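Local coordinates for protein activating signal cointegrator 1 complex subunit 2 (Homo sapiens, PDB 6YXQ) that binds K63-linked polyubiquitin chains and, within the ASCC complex, recruits ASCC3 and ALKBH3 to sites of DNA damage, at residues B[92-106]-B[158-172]. Residues are numbered along the deposited sequence; the frame is centred on the assembly and turned at random.
Sequences QKCLDSYLRYVPRKF and FLFDIPKILDLCVLF
Arg104 NH2 forms a salt bridge to Asp167 OD1 at 2.7 Å. The carboxylate oxygen lies at the guanidinium edge, with the two planes 78° apart. Leu171 CD2 lies over one face of the guanidinium. At the other end, Lys164 NZ reaches between Gln92 and Asp96. Lys164 NZ donates to a lone pair of Gln92 OE1 at 2.8 Å, in the carbonyl plane. In a salt bridge of 3.0 Å, Lys164 NZ meets Asp96 OD2 on its anti side, tilted out of the carboxylate plane. Between these polar ends, Leu99 enters helix 162-172 as a knob into a hole formed by Lys164, Asp167, Leu168 and Leu171. Leu99 CD2 meets Leu171 CD1 at 3.6 Å. The axes of 92-101 and 162-172 cross at 54° in the mainly helical N-terminal part of ASCC2 that binds ASCC3. Arg104 also ties down the end of helix 89-101. NH1 and NH2 both grip Leu99 O, and NH1 reaches Val102 O. A bend at chi2 (84°) turns the guanidinium back toward these carbonyls. A leucine in its place would probably leave Leu99 O without these two donors and Asp167 without its intrachain cation. Arg15 of the ASCC3 chain pairs with both Asp96 and Asp167, and Thr11 of that chain bonds Asp167 OD1.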
loop_
_atom_site.group_PDB
_atom_site.type_symbol
_atom_site.label_atom_id
_atom_site.label_comp_id
_atom_site.label_asym_id
_atom_site.label_seq_id
_atom_site.Cartn_x
_atom_site.Cartn_y
_atom_site.Cartn_z
ATOM N N GLN B 92 -7.213 -11.248 -2.875
ATOM C CA GLN B 92 -6.640 -10.314 -3.833
ATOM C C GLN B 92 -7.462 -9.034 -3.911
ATOM O O GLN B 92 -6.903 -7.937 -4.013
ATOM C CB GLN B 92 -6.525 -10.967 -5.211
ATOM C CG GLN B 92 -5.954 -10.044 -6.291
ATOM C CD GLN B 92 -7.033 -9.303 -7.066
ATOM O OE1 GLN B 92 -6.839 -8.165 -7.500
ATOM N NE2 GLN B 92 -8.178 -9.951 -7.242
ATOM N N LYS B 93 -8.790 -9.151 -3.861
ATOM C CA LYS B 93 -9.624 -7.956 -3.924
ATOM C C LYS B 93 -9.452 -7.100 -2.678
ATOM O O LYS B 93 -9.493 -5.869 -2.754
ATOM C CB LYS B 93 -11.085 -8.350 -4.133
ATOM C CG LYS B 93 -11.277 -9.306 -5.301
ATOM C CD LYS B 93 -12.604 -9.090 -5.988
ATOM C CE LYS B 93 -13.667 -8.647 -5.001
ATOM N NZ LYS B 93 -15.035 -8.847 -5.556
ATOM N N CYS B 94 -9.215 -7.736 -1.527
ATOM C CA CYS B 94 -8.924 -6.984 -0.311
ATOM C C CYS B 94 -7.621 -6.203 -0.447
ATOM O O CYS B 94 -7.546 -5.021 -0.071
ATOM C CB CYS B 94 -8.868 -7.943 0.883
ATOM S SG CYS B 94 -8.151 -7.283 2.420
ATOM N N LEU B 95 -6.583 -6.845 -0.991
ATOM C CA LEU B 95 -5.308 -6.153 -1.153
ATOM C C LEU B 95 -5.414 -5.025 -2.176
ATOM O O LEU B 95 -4.851 -3.938 -1.976
ATOM C CB LEU B 95 -4.220 -7.147 -1.548
ATOM C CG LEU B 95 -3.800 -8.144 -0.464
ATOM C CD1 LEU B 95 -3.232 -9.414 -1.076
ATOM C CD2 LEU B 95 -2.788 -7.513 0.477
ATOM N N ASP B 96 -6.132 -5.265 -3.278
ATOM C CA ASP B 96 -6.411 -4.198 -4.233
ATOM C C ASP B 96 -7.133 -3.038 -3.560
ATOM O O ASP B 96 -6.824 -1.872 -3.826
ATOM C CB ASP B 96 -7.239 -4.743 -5.399
ATOM C CG ASP B 96 -7.261 -3.808 -6.593
ATOM O OD1 ASP B 96 -7.660 -2.636 -6.430
ATOM O OD2 ASP B 96 -6.879 -4.247 -7.698
ATOM N N SER B 97 -8.098 -3.342 -2.684
ATOM C CA SER B 97 -8.826 -2.299 -1.968
ATOM C C SER B 97 -7.879 -1.444 -1.146
ATOM O O SER B 97 -7.932 -0.205 -1.195
ATOM C CB SER B 97 -9.875 -2.926 -1.050
ATOM O OG SER B 97 -10.437 -4.080 -1.637
ATOM N N TYR B 98 -7.017 -2.096 -0.363
ATOM C CA TYR B 98 -6.077 -1.345 0.463
ATOM C C TYR B 98 -5.175 -0.475 -0.404
ATOM O O TYR B 98 -5.056 0.731 -0.175
ATOM C CB TYR B 98 -5.245 -2.281 1.343
ATOM C CG TYR B 98 -4.208 -1.552 2.178
ATOM C CD1 TYR B 98 -4.542 -0.990 3.407
ATOM C CD2 TYR B 98 -2.899 -1.413 1.731
ATOM C CE1 TYR B 98 -3.594 -0.310 4.171
ATOM C CE2 TYR B 98 -1.949 -0.737 2.488
ATOM C CZ TYR B 98 -2.299 -0.190 3.705
ATOM O OH TYR B 98 -1.355 0.479 4.453
ATOM N N LEU B 99 -4.546 -1.065 -1.424
ATOM C CA LEU B 99 -3.634 -0.290 -2.263
ATOM C C LEU B 99 -4.345 0.893 -2.916
ATOM O O LEU B 99 -3.797 2.002 -2.982
ATOM C CB LEU B 99 -3.011 -1.190 -3.328
ATOM C CG LEU B 99 -1.955 -2.191 -2.860
ATOM C CD1 LEU B 99 -1.440 -3.003 -4.039
ATOM C CD2 LEU B 99 -0.814 -1.488 -2.143
ATOM N N ARG B 100 -5.575 0.683 -3.389
ATOM C CA ARG B 100 -6.291 1.741 -4.090
ATOM C C ARG B 100 -6.679 2.875 -3.153
ATOM O O ARG B 100 -6.612 4.047 -3.542
ATOM C CB ARG B 100 -7.533 1.165 -4.771
ATOM C CG ARG B 100 -8.457 2.216 -5.374
ATOM C CD ARG B 100 -9.578 1.569 -6.189
ATOM N NE ARG B 100 -10.298 2.543 -7.009
ATOM C CZ ARG B 100 -11.246 2.230 -7.886
ATOM N NH1 ARG B 100 -11.594 0.963 -8.063
ATOM N NH2 ARG B 100 -11.845 3.183 -8.588
ATOM N N TYR B 101 -7.083 2.558 -1.915
ATOM C CA TYR B 101 -7.736 3.560 -1.081
ATOM C C TYR B 101 -6.926 4.044 0.115
ATOM O O TYR B 101 -7.307 5.056 0.713
ATOM C CB TYR B 101 -9.093 3.034 -0.595
ATOM C CG TYR B 101 -10.109 2.897 -1.710
ATOM C CD1 TYR B 101 -10.561 4.012 -2.408
ATOM C CD2 TYR B 101 -10.612 1.656 -2.067
ATOM C CE1 TYR B 101 -11.488 3.891 -3.436
ATOM C CE2 TYR B 101 -11.541 1.526 -3.090
ATOM C CZ TYR B 101 -11.974 2.644 -3.770
ATOM O OH TYR B 101 -12.898 2.501 -4.781
ATOM N N VAL B 102 -5.821 3.389 0.467
ATOM C CA VAL B 102 -5.091 3.787 1.675
ATOM C C VAL B 102 -4.567 5.206 1.502
ATOM O O VAL B 102 -4.050 5.551 0.422
ATOM C CB VAL B 102 -3.945 2.799 1.970
ATOM C CG1 VAL B 102 -2.976 2.710 0.807
ATOM C CG2 VAL B 102 -3.209 3.197 3.239
ATOM N N PRO B 103 -4.708 6.077 2.497
ATOM C CA PRO B 103 -4.226 7.453 2.337
ATOM C C PRO B 103 -2.716 7.495 2.168
ATOM O O PRO B 103 -1.971 6.818 2.879
ATOM C CB PRO B 103 -4.674 8.141 3.634
ATOM C CG PRO B 103 -4.893 7.027 4.605
ATOM C CD PRO B 103 -5.397 5.880 3.782
ATOM N N ARG B 104 -2.273 8.284 1.194
ATOM C CA ARG B 104 -0.863 8.579 1.015
ATOM C C ARG B 104 -0.452 9.703 1.958
ATOM O O ARG B 104 -1.267 10.540 2.361
ATOM C CB ARG B 104 -0.562 8.972 -0.437
ATOM C CG ARG B 104 -0.610 7.818 -1.435
ATOM C CD ARG B 104 -2.030 7.548 -1.905
ATOM N NE ARG B 104 -2.085 6.639 -3.044
ATOM C CZ ARG B 104 -2.613 5.419 -3.007
ATOM N NH1 ARG B 104 -3.140 4.952 -1.885
ATOM N NH2 ARG B 104 -2.619 4.665 -4.094
ATOM N N LYS B 105 0.833 9.714 2.316
ATOM C CA LYS B 105 1.306 10.722 3.256
ATOM C C LYS B 105 1.116 12.125 2.697
ATOM O O LYS B 105 0.636 13.022 3.401
ATOM C CB LYS B 105 2.773 10.483 3.621
ATOM C CG LYS B 105 3.279 11.436 4.714
ATOM C CD LYS B 105 4.408 10.835 5.539
ATOM C CE LYS B 105 3.903 9.753 6.490
ATOM N NZ LYS B 105 4.986 9.181 7.347
ATOM N N PHE B 106 1.461 12.331 1.425
ATOM C CA PHE B 106 1.370 13.671 0.862
ATOM C C PHE B 106 -0.062 14.175 0.779
ATOM O O PHE B 106 -0.263 15.360 0.497
ATOM C CB PHE B 106 2.036 13.720 -0.520
ATOM C CG PHE B 106 1.433 12.783 -1.532
ATOM C CD1 PHE B 106 0.230 13.085 -2.153
ATOM C CD2 PHE B 106 2.081 11.608 -1.876
ATOM C CE1 PHE B 106 -0.321 12.229 -3.085
ATOM C CE2 PHE B 106 1.540 10.753 -2.808
ATOM C CZ PHE B 106 0.335 11.063 -3.412
ATOM N N PHE B 158 -4.331 -12.080 -11.301
ATOM C CA PHE B 158 -4.412 -10.629 -11.040
ATOM C C PHE B 158 -3.672 -10.231 -9.761
ATOM O O PHE B 158 -3.972 -9.205 -9.140
ATOM C CB PHE B 158 -5.866 -10.143 -10.987
ATOM C CG PHE B 158 -6.493 -9.937 -12.343
ATOM C CD1 PHE B 158 -6.187 -8.814 -13.105
ATOM C CD2 PHE B 158 -7.373 -10.874 -12.863
ATOM C CE1 PHE B 158 -6.753 -8.630 -14.359
ATOM C CE2 PHE B 158 -7.944 -10.694 -14.116
ATOM C CZ PHE B 158 -7.634 -9.570 -14.865
ATOM N N LEU B 159 -2.672 -11.032 -9.382
ATOM C CA LEU B 159 -1.909 -10.762 -8.165
ATOM C C LEU B 159 -1.128 -9.463 -8.280
ATOM O O LEU B 159 -0.917 -8.766 -7.282
ATOM C CB LEU B 159 -0.957 -11.922 -7.871
ATOM C CG LEU B 159 -1.578 -13.295 -7.598
ATOM C CD1 LEU B 159 -0.516 -14.289 -7.142
ATOM C CD2 LEU B 159 -2.691 -13.193 -6.565
ATOM N N PHE B 160 -0.675 -9.130 -9.487
ATOM C CA PHE B 160 0.049 -7.890 -9.738
ATOM C C PHE B 160 -0.563 -7.223 -10.961
ATOM O O PHE B 160 -0.500 -7.767 -12.067
ATOM C CB PHE B 160 1.544 -8.142 -9.944
ATOM C CG PHE B 160 2.314 -8.381 -8.665
ATOM C CD1 PHE B 160 2.794 -7.321 -7.916
ATOM C CD2 PHE B 160 2.577 -9.669 -8.230
ATOM C CE1 PHE B 160 3.508 -7.539 -6.753
ATOM C CE2 PHE B 160 3.294 -9.893 -7.068
ATOM C CZ PHE B 160 3.756 -8.827 -6.328
ATOM N N ASP B 161 -1.187 -6.072 -10.754
ATOM C CA ASP B 161 -1.560 -5.185 -11.837
ATOM C C ASP B 161 -0.394 -4.256 -12.137
ATOM O O ASP B 161 0.654 -4.298 -11.489
ATOM C CB ASP B 161 -2.789 -4.365 -11.463
ATOM C CG ASP B 161 -4.070 -5.124 -11.641
ATOM O OD1 ASP B 161 -4.035 -6.196 -12.278
ATOM O OD2 ASP B 161 -5.115 -4.643 -11.150
ATOM N N ILE B 162 -0.580 -3.386 -13.120
ATOM C CA ILE B 162 0.298 -2.230 -13.258
ATOM C C ILE B 162 -0.126 -1.185 -12.226
ATOM O O ILE B 162 0.745 -0.636 -11.535
ATOM C CB ILE B 162 0.289 -1.676 -14.691
ATOM C CG1 ILE B 162 1.134 -2.565 -15.600
ATOM C CG2 ILE B 162 0.847 -0.264 -14.715
ATOM C CD1 ILE B 162 2.623 -2.561 -15.263
ATOM N N PRO B 163 -1.425 -0.875 -12.063
ATOM C CA PRO B 163 -1.804 0.043 -10.975
ATOM C C PRO B 163 -1.305 -0.392 -9.610
ATOM O O PRO B 163 -0.817 0.446 -8.843
ATOM C CB PRO B 163 -3.336 0.052 -11.042
ATOM C CG PRO B 163 -3.648 -0.239 -12.444
ATOM C CD PRO B 163 -2.583 -1.172 -12.932
ATOM N N LYS B 164 -1.398 -1.683 -9.285
ATOM C CA LYS B 164 -0.934 -2.138 -7.979
ATOM C C LYS B 164 0.566 -1.931 -7.821
ATOM O O LYS B 164 1.040 -1.659 -6.719
ATOM C CB LYS B 164 -1.287 -3.605 -7.760
ATOM C CG LYS B 164 -2.765 -3.883 -7.780
ATOM C CD LYS B 164 -3.024 -5.326 -8.152
ATOM C CE LYS B 164 -3.367 -6.153 -6.945
ATOM N NZ LYS B 164 -4.839 -6.317 -6.827
ATOM N N ILE B 165 1.329 -2.055 -8.907
ATOM C CA ILE B 165 2.768 -1.822 -8.809
ATOM C C ILE B 165 3.053 -0.350 -8.532
ATOM O O ILE B 165 3.882 -0.006 -7.672
ATOM C CB ILE B 165 3.470 -2.308 -10.086
ATOM C CG1 ILE B 165 3.474 -3.838 -10.129
ATOM C CG2 ILE B 165 4.885 -1.758 -10.149
ATOM C CD1 ILE B 165 3.863 -4.406 -11.471
ATOM N N LEU B 166 2.373 0.541 -9.258
ATOM C CA LEU B 166 2.526 1.972 -9.018
ATOM C C LEU B 166 2.151 2.324 -7.584
ATOM O O LEU B 166 2.874 3.066 -6.903
ATOM C CB LEU B 166 1.668 2.756 -10.012
ATOM C CG LEU B 166 2.318 3.207 -11.326
ATOM C CD1 LEU B 166 3.003 2.054 -12.039
ATOM C CD2 LEU B 166 1.278 3.839 -12.224
ATOM N N ASP B 167 1.016 1.799 -7.117
ATOM C CA ASP B 167 0.612 1.997 -5.732
ATOM C C ASP B 167 1.689 1.499 -4.781
ATOM O O ASP B 167 2.051 2.187 -3.822
ATOM C CB ASP B 167 -0.715 1.282 -5.461
ATOM C CG ASP B 167 -1.889 1.954 -6.139
ATOM O OD1 ASP B 167 -1.905 3.207 -6.197
ATOM O OD2 ASP B 167 -2.797 1.231 -6.607
ATOM N N LEU B 168 2.213 0.297 -5.034
ATOM C CA LEU B 168 3.221 -0.277 -4.153
ATOM C C LEU B 168 4.413 0.650 -4.020
ATOM O O LEU B 168 4.911 0.880 -2.913
ATOM C CB LEU B 168 3.675 -1.639 -4.678
ATOM C CG LEU B 168 2.796 -2.824 -4.307
ATOM C CD1 LEU B 168 3.256 -4.066 -5.057
ATOM C CD2 LEU B 168 2.835 -3.029 -2.804
ATOM N N CYS B 169 4.882 1.196 -5.146
ATOM C CA CYS B 169 6.054 2.074 -5.122
ATOM C C CYS B 169 5.780 3.362 -4.375
ATOM O O CYS B 169 6.564 3.744 -3.495
ATOM C CB CYS B 169 6.543 2.394 -6.536
ATOM S SG CYS B 169 7.041 0.968 -7.496
ATOM N N VAL B 170 4.692 4.058 -4.724
ATOM C CA VAL B 170 4.461 5.330 -4.044
ATOM C C VAL B 170 4.209 5.103 -2.559
ATOM O O VAL B 170 4.485 5.984 -1.732
ATOM C CB VAL B 170 3.310 6.109 -4.691
ATOM C CG1 VAL B 170 1.996 5.383 -4.528
ATOM C CG2 VAL B 170 3.206 7.505 -4.101
ATOM N N LEU B 171 3.722 3.916 -2.185
ATOM C CA LEU B 171 3.401 3.665 -0.786
ATOM C C LEU B 171 4.621 3.234 0.025
ATOM O O LEU B 171 4.785 3.674 1.168
ATOM C CB LEU B 171 2.299 2.609 -0.681
ATOM C CG LEU B 171 0.879 3.065 -1.044
ATOM C CD1 LEU B 171 -0.070 1.873 -1.039
ATOM C CD2 LEU B 171 0.353 4.177 -0.144
ATOM N N PHE B 172 5.495 2.388 -0.532
ATOM C CA PHE B 172 6.582 1.803 0.252
ATOM C C PHE B 172 7.968 2.161 -0.276
ATOM O O PHE B 172 8.950 1.528 0.124
ATOM C CB PHE B 172 6.455 0.274 0.319
ATOM C CG PHE B 172 5.090 -0.222 0.714
ATOM C CD1 PHE B 172 4.745 -0.359 2.048
ATOM C CD2 PHE B 172 4.162 -0.581 -0.249
ATOM C CE1 PHE B 172 3.491 -0.823 2.413
ATOM C CE2 PHE B 172 2.909 -1.047 0.109
ATOM C CZ PHE B 172 2.574 -1.169 1.440
#